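Local coordinates for alpha,alpha-trehalose-phosphate synthase (UDP-forming) (Burkholderia multivorans, PDB 5UOF), which is a glycosyltransferase of family 20 with the two-domain GT-B fold, at residues His179-Cys187 with Phe203-Ile212. Sequence-based numbering, arbitrary orientation.
Sequences HDELVKFMC and FTDYIERRGI
The phenol oxygen of Tyr-206 meets the imidazole edge of His-179 in the one direct hydrogen bond between the two helices, ND1 to OH at 2.6 Å and 157°. Either group could donate. CG of His-179, set between its backbone N and carbonyl carbon (chi1 54°), turns ND1 toward the phenol oxygen, which lies near the imidazole plane; the rings meet rim to rim, planes 74° apart. A water extends this polar end: it donates to OD1 of Asp-180 (2.8 Å), accepts from NH2 of Arg-210 (2.9 Å) and also bonds to OH of Tyr-206. The guanidinium stands perpendicular to the imidazole, CE1 of His-179 lying over its face.

Apolar contacts fill the rest. Val-183 puts CG2 over one face of the Tyr-206 ring in a CH-pi contact, 3.8 Å from the centroid, while CD of Arg-210 covers the opposite face. The other branch, CG1, presses against CD1 of Ile-207 at a tight 3.5 Å. Met-186 runs alongside Phe-203 in the opposite direction, its bent end bringing CE within 3.7 Å of ring atom CE1 and its sulfur into an oblique Met-aromatic contact. SG of Cys-187 reaches both CD1 of Ile-207 (3.9 Å) and the Phe-203 ring.

Helices 179-186 and 197-209 flank strand 191-194 in sequence within the N-terminal Rossmann-like domain, and Leu-173 packs against His-179, Val-183 and Tyr-206. The chemistry thus grades from a buried apolar seam to a hydrated end, where the shared phenol oxygen probably fixes the rotation of the imidazole and the water links the Asp-180 and Arg-210 charges.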
ATOM      1  N   HIS A 179       2.100  11.774   8.997  1.00 11.36           N
ATOM      2  CA  HIS A 179       0.892  10.998   9.292  1.00 13.14           C
ATOM      3  C   HIS A 179       0.412  11.207  10.725  1.00 12.64           C
ATOM      4  O   HIS A 179      -0.794  11.309  10.968  1.00 16.06           O
ATOM      5  CB  HIS A 179       1.151   9.510   9.032  1.00 10.85           C
ATOM      6  CG  HIS A 179       2.344   8.963   9.752  1.00 11.36           C
ATOM      7  ND1 HIS A 179       2.273   8.427  11.022  1.00 13.29           N
ATOM      8  CD2 HIS A 179       3.635   8.848   9.367  1.00 12.66           C
ATOM      9  CE1 HIS A 179       3.474   8.016  11.390  1.00 14.96           C
ATOM     10  NE2 HIS A 179       4.317   8.251  10.400  1.00 14.56           N
ATOM     11  N   ASP A 180       1.334  11.256  11.693  1.00 12.13           N
ATOM     12  CA  ASP A 180       0.914  11.449  13.080  1.00 17.88           C
ATOM     13  C   ASP A 180       0.188  12.776  13.260  1.00 16.89           C
ATOM     14  O   ASP A 180      -0.838  12.843  13.948  1.00 16.27           O
ATOM     15  CB  ASP A 180       2.112  11.374  14.029  1.00 17.16           C
ATOM     16  CG  ASP A 180       1.721  11.652  15.480  1.00 24.36           C
ATOM     17  OD1 ASP A 180       1.140  10.751  16.124  1.00 23.66           O
ATOM     18  OD2 ASP A 180       1.976  12.777  15.975  1.00 25.15           O
ATOM     19  N   GLU A 181       0.697  13.844  12.642  1.00 17.21           N
ATOM     20  CA  GLU A 181       0.045  15.145  12.772  1.00 17.45           C
ATOM     21  C   GLU A 181      -1.302  15.167  12.054  1.00 20.70           C
ATOM     22  O   GLU A 181      -2.253  15.804  12.529  1.00 20.02           O
ATOM     23  CB  GLU A 181       0.965  16.237  12.236  1.00 20.67           C
ATOM     24  CG  GLU A 181       0.461  17.649  12.497  1.00 25.28           C
ATOM     25  CD  GLU A 181       1.512  18.703  12.218  1.00 28.42           C
ATOM     26  OE1 GLU A 181       1.681  19.614  13.059  1.00 33.36           O
ATOM     27  OE2 GLU A 181       2.165  18.624  11.161  1.00 20.37           O
ATOM     28  N   LEU A 182      -1.399  14.493  10.902  1.00 15.49           N
ATOM     29  CA  LEU A 182      -2.682  14.423  10.207  1.00 15.20           C
ATOM     30  C   LEU A 182      -3.730  13.742  11.069  1.00 17.56           C
ATOM     31  O   LEU A 182      -4.889  14.179  11.118  1.00 14.66           O
ATOM     32  CB  LEU A 182      -2.536  13.689   8.879  1.00 19.00           C
ATOM     33  CG  LEU A 182      -1.670  14.398   7.837  1.00 26.20           C
ATOM     34  CD1 LEU A 182      -1.561  13.552   6.610  1.00 26.01           C
ATOM     35  CD2 LEU A 182      -2.247  15.756   7.488  1.00 20.34           C
ATOM     36  N   VAL A 183      -3.349  12.657  11.747  1.00 16.47           N
ATOM     37  CA  VAL A 183      -4.314  11.958  12.587  1.00 18.56           C
ATOM     38  C   VAL A 183      -4.699  12.821  13.788  1.00 16.18           C
ATOM     39  O   VAL A 183      -5.868  12.848  14.194  1.00 15.61           O
ATOM     40  CB  VAL A 183      -3.762  10.579  12.993  1.00 15.31           C
ATOM     41  CG1 VAL A 183      -4.587   9.984  14.112  1.00 16.06           C
ATOM     42  CG2 VAL A 183      -3.747   9.634  11.776  1.00 14.07           C
ATOM     43  N   LYS A 184      -3.742  13.573  14.346  1.00 16.80           N
ATOM     44  CA  LYS A 184      -4.095  14.562  15.366  1.00 17.03           C
ATOM     45  C   LYS A 184      -5.130  15.558  14.840  1.00 20.27           C
ATOM     46  O   LYS A 184      -6.101  15.879  15.537  1.00 20.10           O
ATOM     47  CB  LYS A 184      -2.849  15.301  15.855  1.00 18.76           C
ATOM     48  CG  LYS A 184      -3.160  16.347  16.935  1.00 19.53           C
ATOM     49  CD  LYS A 184      -1.902  17.101  17.388  1.00 26.14           C
ATOM     50  CE  LYS A 184      -1.324  17.928  16.254  1.00 31.74           C
ATOM     51  NZ  LYS A 184      -0.162  18.757  16.684  1.00 38.65           N
ATOM     52  N   PHE A 185      -4.937  16.061  13.616  1.00 19.38           N
ATOM     53  CA  PHE A 185      -5.924  16.959  13.014  1.00 16.93           C
ATOM     54  C   PHE A 185      -7.295  16.305  12.940  1.00 17.15           C
ATOM     55  O   PHE A 185      -8.323  16.943  13.224  1.00 19.11           O
ATOM     56  CB  PHE A 185      -5.484  17.365  11.611  1.00 19.71           C
ATOM     57  CG  PHE A 185      -4.237  18.200  11.575  1.00 20.80           C
ATOM     58  CD1 PHE A 185      -3.825  18.927  12.682  1.00 24.65           C
ATOM     59  CD2 PHE A 185      -3.494  18.279  10.408  1.00 20.46           C
ATOM     60  CE1 PHE A 185      -2.679  19.704  12.631  1.00 27.29           C
ATOM     61  CE2 PHE A 185      -2.345  19.050  10.351  1.00 17.91           C
ATOM     62  CZ  PHE A 185      -1.939  19.762  11.461  1.00 20.31           C
ATOM     63  N   MET A 186      -7.331  15.031  12.558  1.00 16.37           N
ATOM     64  CA  MET A 186      -8.597  14.330  12.423  1.00 14.46           C
ATOM     65  C   MET A 186      -9.285  14.170  13.762  1.00 15.22           C
ATOM     66  O   MET A 186     -10.519  14.130  13.820  1.00 18.87           O
ATOM     67  CB  MET A 186      -8.357  12.977  11.761  1.00 14.08           C
ATOM     68  CG  MET A 186      -7.884  13.164  10.337  1.00 14.14           C
ATOM     69  SD  MET A 186      -7.492  11.661   9.454  1.00 18.49           S
ATOM     70  CE  MET A 186      -9.129  10.918   9.298  1.00 19.58           C
ATOM     71  N   CYS A 187      -8.522  14.100  14.844  1.00 14.73           N
ATOM     72  CA  CYS A 187      -9.131  14.037  16.167  1.00 16.28           C
ATOM     73  C   CYS A 187      -9.608  15.392  16.676  1.00 19.21           C
ATOM     74  O   CYS A 187     -10.177  15.443  17.766  1.00 20.49           O
ATOM     75  CB  CYS A 187      -8.156  13.422  17.171  1.00 16.54           C
ATOM     76  SG  CYS A 187      -7.794  11.700  16.781  1.00 18.21           S
ATOM     77  N   PHE A 203      -8.583   3.850  10.315  1.00 11.65           N
ATOM     78  CA  PHE A 203      -8.328   4.964  11.220  1.00 14.30           C
ATOM     79  C   PHE A 203      -8.269   4.480  12.664  1.00 14.65           C
ATOM     80  O   PHE A 203      -7.356   4.841  13.418  1.00 16.75           O
ATOM     81  CB  PHE A 203      -9.418   6.020  11.027  1.00 12.81           C
ATOM     82  CG  PHE A 203      -9.270   7.228  11.906  1.00 16.87           C
ATOM     83  CD1 PHE A 203      -8.300   8.184  11.636  1.00 14.34           C
ATOM     84  CD2 PHE A 203     -10.120   7.428  12.987  1.00 16.79           C
ATOM     85  CE1 PHE A 203      -8.165   9.310  12.444  1.00 17.66           C
ATOM     86  CE2 PHE A 203      -9.992   8.555  13.798  1.00 18.87           C
ATOM     87  CZ  PHE A 203      -9.011   9.496  13.525  1.00 18.82           C
ATOM     88  N   THR A 204      -9.236   3.648  13.059  1.00 13.37           N
ATOM     89  CA  THR A 204      -9.259   3.100  14.411  1.00 13.47           C
ATOM     90  C   THR A 204      -8.000   2.290  14.696  1.00 17.98           C
ATOM     91  O   THR A 204      -7.419   2.392  15.784  1.00 16.58           O
ATOM     92  CB  THR A 204     -10.514   2.241  14.595  1.00 17.08           C
ATOM     93  OG1 THR A 204     -11.672   3.059  14.386  1.00 20.17           O
ATOM     94  CG2 THR A 204     -10.576   1.675  15.994  1.00 20.05           C
ATOM     95  N   ASP A 205      -7.563   1.487  13.722  1.00 14.77           N
ATOM     96  CA  ASP A 205      -6.332   0.716  13.874  1.00 14.20           C
ATOM     97  C   ASP A 205      -5.145   1.622  14.165  1.00 14.19           C
ATOM     98  O   ASP A 205      -4.314   1.307  15.021  1.00 16.03           O
ATOM     99  CB  ASP A 205      -6.049  -0.100  12.614  1.00 14.61           C
ATOM    100  CG  ASP A 205      -6.888  -1.367  12.525  1.00 19.88           C
ATOM    101  OD1 ASP A 205      -7.560  -1.726  13.514  1.00 17.63           O
ATOM    102  OD2 ASP A 205      -6.862  -2.006  11.451  1.00 17.63           O
ATOM    103  N   TYR A 206      -5.033   2.735  13.440  1.00 14.36           N
ATOM    104  CA  TYR A 206      -3.932   3.659  13.689  1.00 13.53           C
ATOM    105  C   TYR A 206      -3.956   4.142  15.131  1.00 15.27           C
ATOM    106  O   TYR A 206      -2.937   4.105  15.831  1.00 15.87           O
ATOM    107  CB  TYR A 206      -4.000   4.848  12.720  1.00 13.55           C
ATOM    108  CG  TYR A 206      -2.784   5.766  12.790  1.00 13.53           C
ATOM    109  CD1 TYR A 206      -2.675   6.745  13.774  1.00 16.60           C
ATOM    110  CD2 TYR A 206      -1.756   5.665  11.856  1.00 13.38           C
ATOM    111  CE1 TYR A 206      -1.570   7.580  13.830  1.00 18.85           C
ATOM    112  CE2 TYR A 206      -0.645   6.496  11.914  1.00 13.81           C
ATOM    113  CZ  TYR A 206      -0.561   7.451  12.904  1.00 14.38           C
ATOM    114  OH  TYR A 206       0.536   8.278  12.970  1.00 14.89           O
ATOM    115  N   ILE A 207      -5.129   4.586  15.594  1.00 14.60           N
ATOM    116  CA  ILE A 207      -5.254   5.152  16.940  1.00 15.03           C
ATOM    117  C   ILE A 207      -4.924   4.102  17.996  1.00 20.13           C
ATOM    118  O   ILE A 207      -4.141   4.349  18.922  1.00 19.09           O
ATOM    119  CB  ILE A 207      -6.675   5.713  17.144  1.00 17.67           C
ATOM    120  CG1 ILE A 207      -6.955   6.866  16.177  1.00 22.15           C
ATOM    121  CG2 ILE A 207      -6.888   6.118  18.602  1.00 21.89           C
ATOM    122  CD1 ILE A 207      -6.246   8.124  16.528  1.00 28.27           C
ATOM    123  N   GLU A 208      -5.523   2.913  17.872  1.00 15.41           N
ATOM    124  CA  GLU A 208      -5.397   1.902  18.922  1.00 16.61           C
ATOM    125  C   GLU A 208      -4.016   1.258  18.922  1.00 20.54           C
ATOM    126  O   GLU A 208      -3.351   1.186  19.962  1.00 22.22           O
ATOM    127  CB  GLU A 208      -6.482   0.833  18.747  1.00 20.15           C
ATOM    128  CG  GLU A 208      -7.867   1.342  19.086  1.00 23.75           C
ATOM    129  CD  GLU A 208      -8.940   0.291  18.875  1.00 32.81           C
ATOM    130  OE1 GLU A 208      -8.827  -0.503  17.917  1.00 30.29           O
ATOM    131  OE2 GLU A 208      -9.894   0.261  19.675  1.00 39.46           O
ATOM    132  N   ARG A 209      -3.566   0.788  17.761  1.00 20.06           N
ATOM    133  CA  ARG A 209      -2.344  -0.004  17.723  1.00 20.98           C
ATOM    134  C   ARG A 209      -1.095   0.838  17.902  1.00 22.37           C
ATOM    135  O   ARG A 209      -0.054   0.304  18.292  1.00 20.93           O
ATOM    136  CB  ARG A 209      -2.284  -0.788  16.416  1.00 17.69           C
ATOM    137  CG  ARG A 209      -3.419  -1.787  16.344  1.00 16.30           C
ATOM    138  CD  ARG A 209      -3.463  -2.521  15.042  1.00 17.68           C
ATOM    139  NE  ARG A 209      -4.351  -3.674  15.149  1.00 18.63           N
ATOM    140  CZ  ARG A 209      -4.525  -4.553  14.173  1.00 15.79           C
ATOM    141  NH1 ARG A 209      -3.867  -4.396  13.038  1.00 14.84           N
ATOM    142  NH2 ARG A 209      -5.337  -5.592  14.346  1.00 21.72           N
ATOM    143  N   ARG A 210      -1.164   2.137  17.643  1.00 16.55           N
ATOM    144  CA  ARG A 210      -0.022   3.001  17.887  1.00 18.45           C
ATOM    145  C   ARG A 210      -0.080   3.683  19.248  1.00 26.97           C
ATOM    146  O   ARG A 210       0.748   4.557  19.526  1.00 27.34           O
ATOM    147  CB  ARG A 210       0.096   4.029  16.766  1.00 17.81           C
ATOM    148  CG  ARG A 210       0.352   3.385  15.438  1.00 22.25           C
ATOM    149  CD  ARG A 210       0.421   4.403  14.359  1.00 20.09           C
ATOM    150  NE  ARG A 210       1.489   5.364  14.597  1.00 29.25           N
ATOM    151  CZ  ARG A 210       2.759   5.167  14.260  1.00 36.00           C
ATOM    152  NH1 ARG A 210       3.120   4.029  13.677  1.00 35.50           N
ATOM    153  NH2 ARG A 210       3.667   6.107  14.515  1.00 31.83           N
ATOM    154  N   GLY A 211      -1.020   3.290  20.106  1.00 26.33           N
ATOM    155  CA  GLY A 211      -1.065   3.820  21.455  1.00 28.15           C
ATOM    156  C   GLY A 211      -1.510   5.259  21.554  1.00 29.33           C
ATOM    157  O   GLY A 211      -1.211   5.926  22.545  1.00 31.56           O
ATOM    158  N   ILE A 212      -2.220   5.760  20.548  1.00 22.92           N
ATOM    159  CA  ILE A 212      -2.675   7.146  20.570  1.00 25.43           C
ATOM    160  C   ILE A 212      -3.948   7.297  21.392  1.00 23.64           C
ATOM    161  O   ILE A 212      -4.143   8.309  22.076  1.00 27.27           O
ATOM    162  CB  ILE A 212      -2.858   7.634  19.127  1.00 27.58           C
ATOM    163  CG1 ILE A 212      -1.491   7.670  18.464  1.00 33.21           C
ATOM    164  CG2 ILE A 212      -3.545   9.005  19.070  1.00 28.82           C
ATOM    165  CD1 ILE A 212      -1.576   7.792  17.032  1.00 35.67           C
TER
HETATM  166  O   HOH W   1       1.965   8.113  15.729  1.00 35.16           O